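Local coordinates for protein alcohol dehydrogenase, zinc-containing (Thermotoga maritima, PDB 1VJ0) that probably works as a zinc-dependent oxidoreductase of the medium-chain alcohol dehydrogenase family, holding two zinc ions, one bound by four cysteines, at residues Gly43-Ile49 against Ser151-Pro157; Ile74-Gly79 against His144-Ser150; Arg266-Ile271 against Leu287-Gly292. Numbering follows the deposited sequence.

Contact 1 of 3, residues Gly43-Ile49 against Ser151-Pro157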
ATOM      1  N   GLY A  43       0.003   4.842 -38.466  1.00 29.14           N
ATOM      2  CA  GLY A  43      -0.606   4.486 -37.203  1.00 28.32           C
ATOM      3  C   GLY A  43      -1.478   5.617 -36.624  1.00 29.11           C
ATOM      4  O   GLY A  43      -2.205   5.398 -35.665  1.00 27.38           O
ATOM      5  N   SER A  44      -1.357   6.816 -37.198  1.00 27.86           N
ATOM      6  CA  SER A  44      -1.964   8.024 -36.659  1.00 27.94           C
ATOM      7  C   SER A  44      -3.467   8.013 -36.836  1.00 27.57           C
ATOM      8  O   SER A  44      -3.962   7.307 -37.706  1.00 25.82           O
ATOM      9  CB  SER A  44      -1.472   9.242 -37.450  1.00 28.65           C
ATOM     10  OG  SER A  44      -0.115   9.507 -37.171  1.00 30.84           O
ATOM     11  N   ILE A  45      -4.144   8.868 -36.053  1.00 26.21           N
ATOM     12  CA  ILE A  45      -5.575   9.048 -36.077  1.00 26.68           C
ATOM     13  C   ILE A  45      -5.923  10.515 -36.399  1.00 25.62           C
ATOM     14  O   ILE A  45      -5.501  11.420 -35.689  1.00 27.25           O
ATOM     15  CB  ILE A  45      -6.230   8.663 -34.701  1.00 26.47           C
ATOM     16  CG1 ILE A  45      -5.808   7.252 -34.300  1.00 29.12           C
ATOM     17  CG2 ILE A  45      -7.747   8.722 -34.835  1.00 28.52           C
ATOM     18  CD1 ILE A  45      -4.521   7.143 -33.427  1.00 30.04           C
ATOM     19  N   LEU A  46      -6.637  10.736 -37.488  1.00 25.30           N
ATOM     20  CA  LEU A  46      -7.106  12.083 -37.799  1.00 25.71           C
ATOM     21  C   LEU A  46      -8.425  12.293 -37.101  1.00 24.39           C
ATOM     22  O   LEU A  46      -9.376  11.509 -37.313  1.00 26.07           O
ATOM     23  CB  LEU A  46      -7.272  12.243 -39.290  1.00 26.36           C
ATOM     24  CG  LEU A  46      -7.652  13.626 -39.806  1.00 27.21           C
ATOM     25  CD1 LEU A  46      -6.707  14.732 -39.350  1.00 28.76           C
ATOM     26  CD2 LEU A  46      -7.694  13.539 -41.358  1.00 27.19           C
ATOM     27  N   VAL A  47      -8.495  13.327 -36.292  1.00 23.64           N
ATOM     28  CA  VAL A  47      -9.632  13.588 -35.420  1.00 25.11           C
ATOM     29  C   VAL A  47     -10.204  14.968 -35.704  1.00 25.84           C
ATOM     30  O   VAL A  47      -9.459  15.949 -35.780  1.00 27.21           O
ATOM     31  CB  VAL A  47      -9.228  13.449 -33.920  1.00 25.04           C
ATOM     32  CG1 VAL A  47     -10.408  13.749 -32.967  1.00 27.18           C
ATOM     33  CG2 VAL A  47      -8.674  12.047 -33.670  1.00 28.26           C
ATOM     34  N   GLU A  48     -11.511  15.015 -35.886  1.00 25.56           N
ATOM     35  CA  GLU A  48     -12.271  16.256 -35.922  1.00 27.09           C
ATOM     36  C   GLU A  48     -12.518  16.723 -34.494  1.00 26.26           C
ATOM     37  O   GLU A  48     -13.130  16.001 -33.683  1.00 27.51           O
ATOM     38  CB  GLU A  48     -13.615  16.007 -36.634  1.00 26.76           C
ATOM     39  CG  GLU A  48     -14.494  17.259 -36.690  1.00 28.11           C
ATOM     40  CD  GLU A  48     -15.950  16.984 -36.999  1.00 31.18           C
ATOM     41  OE1 GLU A  48     -16.344  15.800 -37.210  1.00 34.70           O
ATOM     42  OE2 GLU A  48     -16.698  17.991 -36.978  1.00 32.44           O
ATOM     43  N   ILE A  49     -12.011  17.893 -34.142  1.00 25.71           N
ATOM     44  CA  ILE A  49     -12.243  18.449 -32.792  1.00 26.48           C
ATOM     45  C   ILE A  49     -13.699  18.877 -32.647  1.00 27.75           C
ATOM     46  O   ILE A  49     -14.199  19.606 -33.491  1.00 27.80           O
ATOM     47  CB  ILE A  49     -11.287  19.630 -32.486  1.00 25.63           C
ATOM     48  CG1 ILE A  49      -9.810  19.179 -32.423  1.00 26.62           C
ATOM     49  CG2 ILE A  49     -11.677  20.380 -31.220  1.00 26.45           C
ATOM     50  CD1 ILE A  49      -9.471  18.324 -31.196  1.00 25.92           C
ATOM     51  N   SER A 151      -9.652  22.754 -35.993  1.00 24.75           N
ATOM     52  CA  SER A 151     -10.783  21.997 -36.518  1.00 24.26           C
ATOM     53  C   SER A 151     -10.490  20.512 -36.365  1.00 24.66           C
ATOM     54  O   SER A 151     -11.425  19.722 -36.148  1.00 23.04           O
ATOM     55  CB  SER A 151     -11.015  22.356 -38.000  1.00 23.93           C
ATOM     56  OG  SER A 151      -9.855  22.076 -38.798  1.00 24.08           O
ATOM     57  N   HIS A 152      -9.202  20.173 -36.452  1.00 24.61           N
ATOM     58  CA  HIS A 152      -8.727  18.784 -36.444  1.00 24.10           C
ATOM     59  C   HIS A 152      -7.442  18.674 -35.682  1.00 25.23           C
ATOM     60  O   HIS A 152      -6.669  19.648 -35.589  1.00 24.83           O
ATOM     61  CB  HIS A 152      -8.504  18.280 -37.886  1.00 25.04           C
ATOM     62  CG  HIS A 152      -9.762  18.236 -38.703  1.00 24.64           C
ATOM     63  ND1 HIS A 152     -10.254  19.344 -39.359  1.00 24.34           N
ATOM     64  CD2 HIS A 152     -10.622  17.220 -38.968  1.00 25.58           C
ATOM     65  CE1 HIS A 152     -11.393  19.025 -39.962  1.00 29.04           C
ATOM     66  NE2 HIS A 152     -11.649  17.746 -39.723  1.00 27.63           N
ATOM     67  N   ILE A 153      -7.156  17.458 -35.203  1.00 25.05           N
ATOM     68  CA  ILE A 153      -5.857  17.136 -34.632  1.00 26.01           C
ATOM     69  C   ILE A 153      -5.421  15.772 -35.177  1.00 26.72           C
ATOM     70  O   ILE A 153      -6.261  14.906 -35.471  1.00 25.65           O
ATOM     71  CB  ILE A 153      -5.923  17.134 -33.065  1.00 26.98           C
ATOM     72  CG1 ILE A 153      -4.525  17.027 -32.442  1.00 27.14           C
ATOM     73  CG2 ILE A 153      -6.830  15.991 -32.577  1.00 26.11           C
ATOM     74  CD1 ILE A 153      -4.531  17.313 -30.954  1.00 28.42           C
ATOM     75  N   VAL A 154      -4.115  15.603 -35.376  1.00 25.74           N
ATOM     76  CA  VAL A 154      -3.556  14.318 -35.733  1.00 26.11           C
ATOM     77  C   VAL A 154      -2.950  13.694 -34.482  1.00 26.30           C
ATOM     78  O   VAL A 154      -2.035  14.264 -33.883  1.00 26.79           O
ATOM     79  CB  VAL A 154      -2.453  14.460 -36.793  1.00 26.55           C
ATOM     80  CG1 VAL A 154      -1.829  13.099 -37.114  1.00 25.36           C
ATOM     81  CG2 VAL A 154      -3.027  15.132 -38.063  1.00 25.89           C
ATOM     82  N   LEU A 155      -3.471  12.544 -34.069  1.00 26.71           N
ATOM     83  CA  LEU A 155      -3.000  11.849 -32.865  1.00 25.69           C
ATOM     84  C   LEU A 155      -2.029  10.746 -33.307  1.00 26.83           C
ATOM     85  O   LEU A 155      -2.306   9.983 -34.243  1.00 25.41           O
ATOM     86  CB  LEU A 155      -4.186  11.231 -32.090  1.00 26.93           C
ATOM     87  CG  LEU A 155      -5.316  12.113 -31.597  1.00 25.88           C
ATOM     88  CD1 LEU A 155      -6.229  11.247 -30.779  1.00 29.37           C
ATOM     89  CD2 LEU A 155      -4.821  13.252 -30.756  1.00 26.78           C
ATOM     90  N   ASP A 156      -0.870  10.684 -32.671  1.00 27.33           N
ATOM     91  CA  ASP A 156       0.106   9.619 -32.915  1.00 28.55           C
ATOM     92  C   ASP A 156      -0.452   8.254 -32.485  1.00 28.09           C
ATOM     93  O   ASP A 156      -1.279   8.193 -31.606  1.00 27.98           O
ATOM     94  CB  ASP A 156       1.349   9.840 -32.066  1.00 30.09           C
ATOM     95  CG  ASP A 156       2.278  10.933 -32.578  1.00 36.75           C
ATOM     96  OD1 ASP A 156       2.612  10.990 -33.780  1.00 41.08           O
ATOM     97  OD2 ASP A 156       2.763  11.774 -31.796  1.00 44.04           O
ATOM     98  N   PRO A 157       0.078   7.155 -33.027  1.00 28.16           N
ATOM     99  CA  PRO A 157      -0.391   5.807 -32.665  1.00 28.66           C
ATOM    100  C   PRO A 157      -0.208   5.508 -31.201  1.00 29.13           C
ATOM    101  O   PRO A 157      -0.955   4.730 -30.628  1.00 30.63           O
ATOM    102  CB  PRO A 157       0.453   4.873 -33.565  1.00 28.19           C
ATOM    103  CG  PRO A 157       1.630   5.689 -34.037  1.00 27.21           C
ATOM    104  CD  PRO A 157       1.126   7.109 -34.059  1.00 27.94           C
TER

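Contact 2 of 3, residues Ile74-Gly79 against His144-Ser150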
ATOM      1  N   ILE A  74       0.103  25.376 -32.266  1.00 25.43           N
ATOM      2  CA  ILE A  74      -1.323  25.332 -31.993  1.00 25.56           C
ATOM      3  C   ILE A  74      -1.573  24.863 -30.534  1.00 25.95           C
ATOM      4  O   ILE A  74      -1.361  23.703 -30.165  1.00 25.18           O
ATOM      5  CB  ILE A  74      -2.068  24.459 -33.020  1.00 25.74           C
ATOM      6  CG1 ILE A  74      -1.888  24.992 -34.456  1.00 25.28           C
ATOM      7  CG2 ILE A  74      -3.533  24.384 -32.651  1.00 25.57           C
ATOM      8  CD1 ILE A  74      -2.137  23.966 -35.566  1.00 26.06           C
ATOM      9  N   LEU A  75      -2.059  25.790 -29.710  1.00 26.02           N
ATOM     10  CA  LEU A  75      -2.310  25.502 -28.320  1.00 25.42           C
ATOM     11  C   LEU A  75      -3.530  24.617 -28.214  1.00 26.07           C
ATOM     12  O   LEU A  75      -4.197  24.326 -29.239  1.00 24.57           O
ATOM     13  CB  LEU A  75      -2.503  26.784 -27.515  1.00 25.99           C
ATOM     14  CG  LEU A  75      -1.312  27.724 -27.416  1.00 26.70           C
ATOM     15  CD1 LEU A  75      -1.776  29.060 -26.884  1.00 29.38           C
ATOM     16  CD2 LEU A  75      -0.238  27.145 -26.554  1.00 26.17           C
ATOM     17  N   GLY A  76      -3.816  24.212 -26.969  1.00 26.10           N
ATOM     18  CA  GLY A  76      -5.016  23.448 -26.645  1.00 26.51           C
ATOM     19  C   GLY A  76      -4.626  22.016 -26.360  1.00 26.45           C
ATOM     20  O   GLY A  76      -4.317  21.280 -27.281  1.00 26.55           O
ATOM     21  N   HIS A  77      -4.632  21.630 -25.093  1.00 26.87           N
ATOM     22  CA  HIS A  77      -4.269  20.265 -24.688  1.00 28.08           C
ATOM     23  C   HIS A  77      -5.447  19.495 -24.062  1.00 29.64           C
ATOM     24  O   HIS A  77      -5.273  18.402 -23.493  1.00 29.40           O
ATOM     25  CB  HIS A  77      -3.070  20.329 -23.742  1.00 28.99           C
ATOM     26  CG  HIS A  77      -3.287  21.192 -22.542  1.00 28.25           C
ATOM     27  ND1 HIS A  77      -2.955  22.532 -22.516  1.00 27.63           N
ATOM     28  CD2 HIS A  77      -3.788  20.899 -21.313  1.00 29.55           C
ATOM     29  CE1 HIS A  77      -3.270  23.036 -21.331  1.00 29.47           C
ATOM     30  NE2 HIS A  77      -3.780  22.066 -20.586  1.00 30.82           N
ATOM     31  N   GLU A  78      -6.639  20.088 -24.141  1.00 29.78           N
ATOM     32  CA  GLU A  78      -7.865  19.504 -23.616  1.00 31.38           C
ATOM     33  C   GLU A  78      -8.843  19.367 -24.818  1.00 31.15           C
ATOM     34  O   GLU A  78      -9.388  20.373 -25.316  1.00 29.23           O
ATOM     35  CB  GLU A  78      -8.482  20.479 -22.583  1.00 32.75           C
ATOM     36  CG  GLU A  78      -7.676  20.697 -21.283  1.00 35.73           C
ATOM     37  CD  GLU A  78      -8.162  21.876 -20.409  1.00 34.04           C
ATOM     38  OE1 GLU A  78      -9.374  22.186 -20.255  1.00 39.20           O
ATOM     39  OE2 GLU A  78      -7.306  22.525 -19.859  1.00 41.63           O
ATOM     40  N   GLY A  79      -9.103  18.127 -25.236  1.00 30.71           N
ATOM     41  CA  GLY A  79      -9.889  17.853 -26.402  1.00 31.58           C
ATOM     42  C   GLY A  79     -10.769  16.610 -26.400  1.00 31.46           C
ATOM     43  O   GLY A  79     -10.499  15.616 -25.713  1.00 32.38           O
ATOM     44  N   HIS A 144       1.322  19.238 -38.920  1.00 27.99           N
ATOM     45  CA  HIS A 144       1.017  20.547 -38.271  1.00 28.07           C
ATOM     46  C   HIS A 144       0.078  20.553 -37.067  1.00 27.25           C
ATOM     47  O   HIS A 144       0.339  21.257 -36.080  1.00 26.60           O
ATOM     48  CB  HIS A 144       0.459  21.547 -39.283  1.00 27.75           C
ATOM     49  CG  HIS A 144       1.281  21.679 -40.529  1.00 28.11           C
ATOM     50  ND1 HIS A 144       2.575  22.165 -40.517  1.00 26.83           N
ATOM     51  CD2 HIS A 144       0.990  21.398 -41.831  1.00 29.61           C
ATOM     52  CE1 HIS A 144       3.056  22.157 -41.755  1.00 28.89           C
ATOM     53  NE2 HIS A 144       2.117  21.705 -42.571  1.00 28.01           N
ATOM     54  N   LEU A 145      -1.014  19.790 -37.155  1.00 27.15           N
ATOM     55  CA  LEU A 145      -2.147  19.863 -36.214  1.00 27.36           C
ATOM     56  C   LEU A 145      -1.882  19.050 -34.957  1.00 27.25           C
ATOM     57  O   LEU A 145      -2.300  17.876 -34.842  1.00 25.29           O
ATOM     58  CB  LEU A 145      -3.445  19.396 -36.931  1.00 27.07           C
ATOM     59  CG  LEU A 145      -3.772  20.106 -38.252  1.00 30.09           C
ATOM     60  CD1 LEU A 145      -4.973  19.502 -38.912  1.00 29.39           C
ATOM     61  CD2 LEU A 145      -3.946  21.633 -38.069  1.00 29.56           C
ATOM     62  N   ARG A 146      -1.180  19.681 -33.999  1.00 27.01           N
ATOM     63  CA  ARG A 146      -0.723  18.985 -32.801  1.00 27.07           C
ATOM     64  C   ARG A 146      -1.266  19.653 -31.530  1.00 27.36           C
ATOM     65  O   ARG A 146      -0.708  19.487 -30.445  1.00 27.34           O
ATOM     66  CB  ARG A 146       0.797  18.875 -32.751  1.00 26.76           C
ATOM     67  CG  ARG A 146       1.415  18.063 -33.868  1.00 28.81           C
ATOM     68  CD  ARG A 146       0.850  16.684 -34.051  1.00 29.54           C
ATOM     69  NE  ARG A 146       1.734  15.901 -34.936  1.00 31.51           N
ATOM     70  CZ  ARG A 146       1.637  14.596 -35.117  1.00 30.90           C
ATOM     71  NH1 ARG A 146       0.683  13.906 -34.508  1.00 32.30           N
ATOM     72  NH2 ARG A 146       2.476  13.987 -35.932  1.00 32.58           N
ATOM     73  N   GLY A 147      -2.383  20.359 -31.687  1.00 26.72           N
ATOM     74  CA  GLY A 147      -3.072  21.012 -30.592  1.00 27.30           C
ATOM     75  C   GLY A 147      -4.569  21.087 -30.876  1.00 27.12           C
ATOM     76  O   GLY A 147      -4.981  20.857 -32.003  1.00 27.00           O
ATOM     77  N   CYS A 148      -5.365  21.387 -29.844  1.00 26.36           N
ATOM     78  CA  CYS A 148      -6.809  21.311 -29.957  1.00 26.56           C
ATOM     79  C   CYS A 148      -7.509  22.597 -30.410  1.00 26.85           C
ATOM     80  O   CYS A 148      -8.700  22.551 -30.701  1.00 24.69           O
ATOM     81  CB  CYS A 148      -7.397  20.872 -28.614  1.00 27.92           C
ATOM     82  SG  CYS A 148      -6.861  19.205 -28.174  1.00 31.04           S
ATOM     83  N   TYR A 149      -6.786  23.739 -30.454  1.00 25.60           N
ATOM     84  CA  TYR A 149      -7.356  24.985 -30.983  1.00 25.48           C
ATOM     85  C   TYR A 149      -7.326  24.915 -32.517  1.00 25.74           C
ATOM     86  O   TYR A 149      -6.669  25.733 -33.213  1.00 25.78           O
ATOM     87  CB  TYR A 149      -6.572  26.213 -30.552  1.00 25.41           C
ATOM     88  CG  TYR A 149      -6.578  26.652 -29.089  1.00 27.21           C
ATOM     89  CD1 TYR A 149      -6.976  25.821 -28.052  1.00 26.81           C
ATOM     90  CD2 TYR A 149      -6.151  27.950 -28.767  1.00 27.20           C
ATOM     91  CE1 TYR A 149      -6.900  26.253 -26.716  1.00 24.89           C
ATOM     92  CE2 TYR A 149      -6.068  28.375 -27.480  1.00 27.87           C
ATOM     93  CZ  TYR A 149      -6.463  27.529 -26.452  1.00 26.49           C
ATOM     94  OH  TYR A 149      -6.361  27.973 -25.164  1.00 26.85           O
ATOM     95  N   SER A 150      -8.126  23.989 -33.030  1.00 25.65           N
ATOM     96  CA  SER A 150      -8.066  23.575 -34.395  1.00 25.28           C
ATOM     97  C   SER A 150      -9.357  22.818 -34.716  1.00 25.02           C
ATOM     98  O   SER A 150     -10.065  22.284 -33.829  1.00 25.24           O
ATOM     99  CB  SER A 150      -6.839  22.645 -34.563  1.00 25.61           C
ATOM    100  OG  SER A 150      -6.690  22.185 -35.880  1.00 24.28           O
TER

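Contact 3 of 3, residues Arg266-Ile271 against Leu287-Gly292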
ATOM      1  N   ARG A 266      -9.279  17.123  15.943  1.00 26.71           N
ATOM      2  CA  ARG A 266      -8.082  16.501  15.334  1.00 27.92           C
ATOM      3  C   ARG A 266      -7.402  17.319  14.211  1.00 28.23           C
ATOM      4  O   ARG A 266      -6.182  17.365  14.146  1.00 28.78           O
ATOM      5  CB  ARG A 266      -8.396  15.098  14.793  1.00 26.76           C
ATOM      6  CG  ARG A 266      -8.837  14.128  15.847  1.00 27.93           C
ATOM      7  CD  ARG A 266      -8.931  12.703  15.319  1.00 29.91           C
ATOM      8  NE  ARG A 266      -9.989  12.592  14.328  1.00 28.24           N
ATOM      9  CZ  ARG A 266     -11.263  12.329  14.608  1.00 32.57           C
ATOM     10  NH1 ARG A 266     -11.679  12.089  15.851  1.00 32.68           N
ATOM     11  NH2 ARG A 266     -12.123  12.233  13.608  1.00 35.27           N
ATOM     12  N   GLY A 267      -8.198  17.880  13.293  1.00 28.26           N
ATOM     13  CA  GLY A 267      -7.690  18.410  12.038  1.00 27.94           C
ATOM     14  C   GLY A 267      -8.158  17.532  10.876  1.00 28.44           C
ATOM     15  O   GLY A 267      -8.684  16.409  11.064  1.00 27.56           O
ATOM     16  N   ALA A 268      -8.014  18.066   9.673  1.00 28.27           N
ATOM     17  CA  ALA A 268      -8.284  17.342   8.420  1.00 28.66           C
ATOM     18  C   ALA A 268      -7.432  16.091   8.219  1.00 28.76           C
ATOM     19  O   ALA A 268      -6.245  16.093   8.505  1.00 27.76           O
ATOM     20  CB  ALA A 268      -8.069  18.299   7.203  1.00 29.14           C
ATOM     21  N   ASP A 269      -8.042  15.041   7.658  1.00 27.96           N
ATOM     22  CA  ASP A 269      -7.352  13.791   7.325  1.00 27.64           C
ATOM     23  C   ASP A 269      -6.552  13.964   6.017  1.00 28.45           C
ATOM     24  O   ASP A 269      -5.444  13.423   5.856  1.00 27.33           O
ATOM     25  CB  ASP A 269      -8.433  12.719   7.144  1.00 27.52           C
ATOM     26  CG  ASP A 269      -9.251  12.516   8.408  1.00 29.68           C
ATOM     27  OD1 ASP A 269      -8.629  12.290   9.495  1.00 30.98           O
ATOM     28  OD2 ASP A 269     -10.504  12.592   8.452  1.00 26.54           O
ATOM     29  N   PHE A 270      -7.106  14.787   5.109  1.00 28.42           N
ATOM     30  CA  PHE A 270      -6.602  14.936   3.761  1.00 28.63           C
ATOM     31  C   PHE A 270      -6.868  16.364   3.288  1.00 29.08           C
ATOM     32  O   PHE A 270      -7.969  16.862   3.391  1.00 28.43           O
ATOM     33  CB  PHE A 270      -7.227  13.886   2.806  1.00 29.60           C
ATOM     34  CG  PHE A 270      -6.787  14.024   1.336  1.00 29.63           C
ATOM     35  CD1 PHE A 270      -7.423  14.928   0.469  1.00 28.95           C
ATOM     36  CD2 PHE A 270      -5.685  13.317   0.852  1.00 32.33           C
ATOM     37  CE1 PHE A 270      -6.970  15.061  -0.883  1.00 28.71           C
ATOM     38  CE2 PHE A 270      -5.272  13.418  -0.489  1.00 29.30           C
ATOM     39  CZ  PHE A 270      -5.920  14.301  -1.339  1.00 30.16           C
ATOM     40  N   ILE A 271      -5.820  17.019   2.835  1.00 28.26           N
ATOM     41  CA  ILE A 271      -5.922  18.340   2.238  1.00 29.01           C
ATOM     42  C   ILE A 271      -5.414  18.343   0.805  1.00 28.81           C
ATOM     43  O   ILE A 271      -4.375  17.766   0.521  1.00 27.69           O
ATOM     44  CB  ILE A 271      -5.154  19.368   3.093  1.00 27.82           C
ATOM     45  CG1 ILE A 271      -5.661  19.285   4.542  1.00 28.62           C
ATOM     46  CG2 ILE A 271      -5.348  20.771   2.557  1.00 29.92           C
ATOM     47  CD1 ILE A 271      -5.075  20.315   5.463  1.00 30.88           C
ATOM     48  N   LEU A 287      -4.009  23.109   9.582  1.00 30.37           N
ATOM     49  CA  LEU A 287      -5.299  22.440   9.581  1.00 29.56           C
ATOM     50  C   LEU A 287      -5.199  20.913   9.580  1.00 29.09           C
ATOM     51  O   LEU A 287      -6.231  20.223   9.779  1.00 27.89           O
ATOM     52  CB  LEU A 287      -6.110  22.838   8.337  1.00 30.22           C
ATOM     53  CG  LEU A 287      -6.474  24.319   8.205  1.00 29.52           C
ATOM     54  CD1 LEU A 287      -7.207  24.510   6.901  1.00 31.67           C
ATOM     55  CD2 LEU A 287      -7.292  24.778   9.417  1.00 30.69           C
ATOM     56  N   LEU A 288      -4.016  20.401   9.260  1.00 28.60           N
ATOM     57  CA  LEU A 288      -3.797  18.972   9.062  1.00 29.87           C
ATOM     58  C   LEU A 288      -3.707  18.239  10.430  1.00 29.73           C
ATOM     59  O   LEU A 288      -3.006  18.713  11.358  1.00 27.42           O
ATOM     60  CB  LEU A 288      -2.491  18.804   8.261  1.00 30.33           C
ATOM     61  CG  LEU A 288      -2.193  17.472   7.562  1.00 32.17           C
ATOM     62  CD1 LEU A 288      -3.207  17.176   6.506  1.00 31.98           C
ATOM     63  CD2 LEU A 288      -0.770  17.538   6.961  1.00 34.25           C
ATOM     64  N   ARG A 289      -4.408  17.103  10.574  1.00 28.08           N
ATOM     65  CA  ARG A 289      -4.233  16.331  11.776  1.00 27.34           C
ATOM     66  C   ARG A 289      -2.870  15.675  11.807  1.00 26.49           C
ATOM     67  O   ARG A 289      -2.161  15.546  10.780  1.00 24.57           O
ATOM     68  CB  ARG A 289      -5.287  15.262  11.944  1.00 27.99           C
ATOM     69  CG  ARG A 289      -5.248  14.077  10.995  1.00 27.69           C
ATOM     70  CD  ARG A 289      -5.952  12.839  11.638  1.00 28.69           C
ATOM     71  NE  ARG A 289      -6.145  11.718  10.717  1.00 28.79           N
ATOM     72  CZ  ARG A 289      -5.313  10.684  10.590  1.00 31.74           C
ATOM     73  NH1 ARG A 289      -4.169  10.607  11.265  1.00 29.79           N
ATOM     74  NH2 ARG A 289      -5.640   9.681   9.801  1.00 34.04           N
ATOM     75  N   ARG A 290      -2.495  15.329  13.008  1.00 26.25           N
ATOM     76  CA  ARG A 290      -1.360  14.430  13.223  1.00 27.41           C
ATOM     77  C   ARG A 290      -1.638  13.154  12.437  1.00 26.51           C
ATOM     78  O   ARG A 290      -2.684  12.568  12.612  1.00 27.44           O
ATOM     79  CB  ARG A 290      -1.212  14.147  14.693  1.00 26.60           C
ATOM     80  CG  ARG A 290      -0.644  15.325  15.430  1.00 28.69           C
ATOM     81  CD  ARG A 290      -0.243  14.982  16.815  1.00 33.28           C
ATOM     82  NE  ARG A 290       1.183  14.685  16.896  1.00 32.67           N
ATOM     83  CZ  ARG A 290       1.723  13.871  17.794  1.00 32.15           C
ATOM     84  NH1 ARG A 290       0.955  13.223  18.688  1.00 34.56           N
ATOM     85  NH2 ARG A 290       3.039  13.670  17.802  1.00 29.66           N
ATOM     86  N   GLY A 291      -0.705  12.768  11.590  1.00 26.81           N
ATOM     87  CA  GLY A 291      -0.824  11.598  10.686  1.00 27.26           C
ATOM     88  C   GLY A 291      -1.502  11.916   9.364  1.00 28.22           C
ATOM     89  O   GLY A 291      -1.666  11.029   8.529  1.00 28.54           O
ATOM     90  N   GLY A 292      -1.892  13.180   9.180  1.00 27.53           N
ATOM     91  CA  GLY A 292      -2.584  13.655   7.996  1.00 29.08           C
ATOM     92  C   GLY A 292      -1.796  13.639   6.685  1.00 28.02           C
ATOM     93  O   GLY A 292      -0.535  13.526   6.681  1.00 26.98           O
TER
HETATM   94  O   HOH W   1      -4.339  15.912  15.270  1.00 20.63           O

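Contact 1 of 3, residues Gly43-Ile49 against Ser151-Pro157
Strands 45-49 and 152-155 pair antiparallel within the GroES-like β-domain of this dehydrogenase. I45 with L155 and V47 with I153 are hydrogen-bonded pairs, and L46 with V154 and E48 with H152 non-hydrogen-bonded ones. On one face stand I45, V47, I153 and L155, β-branched or leucine side chains suited to a buried sheet. The pairing sets CB of V47 3.7 Å from CG2 of I153, and V47, in t, brings its CG2 to 3.9 Å from CD1 of L155, which lies in m; W106 of strand 103-106 packs against V47 and L155. The other face is mixed: L46 (chi1 t) swings its end across so that CD1 reaches CG2 of V154 at 3.9 Å, while E48, extended in t, carries its carboxylate away to a salt bridge with R82. At G43, phi is +92° and a CB would strike P157, so glycine is needed. H152, in m, lays its ring beside E48 and shares a 2.8 Å hydrogen bond between its ND1 and OG of S151.

Contact 2 of 3, residues Ile74-Gly79 against His144-Ser150
H77 and E78 bind a zinc ion, together with C55 and C178; these two of the four ligands lie where residues 74-79 run into strand 78-86, and residues 144-150 pack against this part of the chain. The two segments belong to the GroES-like domain and meet mainly through backbone. The amide N of Y149 donates to O of L75 (2.9 Å) and N of C148 to O of G76 (2.8 Å), so consecutive carbonyls of one loop are held by consecutive amides of the other. Such closeness depends on glycine: a CB on G76 would lie 2.5 Å from CD1 of Y149, and one on G147 would run into O of I74, which instead receives a CA-H...O contact from CA of G147 at 3.2 Å. Y149, the centre of an inverse gamma turn, turns its ring face to the L75-G76 peptide, with CB of L75 4.0 Å from the ring centroid in a CH-pi contact; its hydroxyl bonds to D58 of helix 56-62. I74 points toward residues 144-150, its CD1 3.9 Å from CD2 of L145. The CB of H77 points away from 144-150 and its NE2 binds the zinc, while E78 also forms a salt bridge with K373. Small, apolar C148 fits against G79, its SG 3.8 Å from that residue's CA.

Contact 3 of 3, residues Arg266-Ile271 against Leu287-Gly292
A parallel bridge in the Rossmann-type domain joins A268, at the start of strand 268-273, to L288, just after helix 280-287; it lies beside the right-handed β-α-β crossover that runs from that strand through the helix to strand 292-296. R266 comes first: its O accepts a 2.6 Å hydrogen bond from a water that in turn accepts one from N of R290 (3.0 Å), while its guanidinium reaches other subunits, bonding to N94 of the third and forming a cation-pi contact with Y116 of the second. G267, at phi +111°, passes so close to residues 287-289 that its CA lies 3.2 Å from O of L287; a CB would clash there. A268 has a small side chain suited to the packed sheet, and its backbone makes both bridge bonds: N to O of L287 (2.8 Å) and O from N of R289 (2.9 Å). At D269 the strand turns a corner, and the carboxylate is shared, OD2 taking the amide of T198 and OD1 facing R289. F270 turns away to an aromatic cluster with F187, Y190 and F194. I271 points back, its CG1 3.8 Å from CD1 of L288, a fit of two branched apolar side chains. In the second segment, R289 to G292 form a type II turn with glycine at its positive-phi position, G291. R289 also has a salt bridge to E123 of the second subunit, while its NE donates to OD1 of D269 at 2.8 Å.

In the fold
Following the chain from the N terminus, the first of these segments lies on strand 45-54, and its pairing with 152-155 in contact 1 closes a loop of about a hundred residues. Contact 2 is nested within that loop: 74-79 leads into strand 78-86, a neighbour of 45-54 in the sheet, and 144-150 runs straight on into 151-157. The two contacts touch, with a probable hydrogen bond from N of V154 to O of L145 at 3.0 Å, and so join the zinc-binding loop to the β-domain sheet. Contact 3 follows in series, closing a short loop in the parallel sheet of the Rossmann-type domain, across the chain's centre, with its centre about 45 Å from that of contact 1 and 40 Å from that of contact 2.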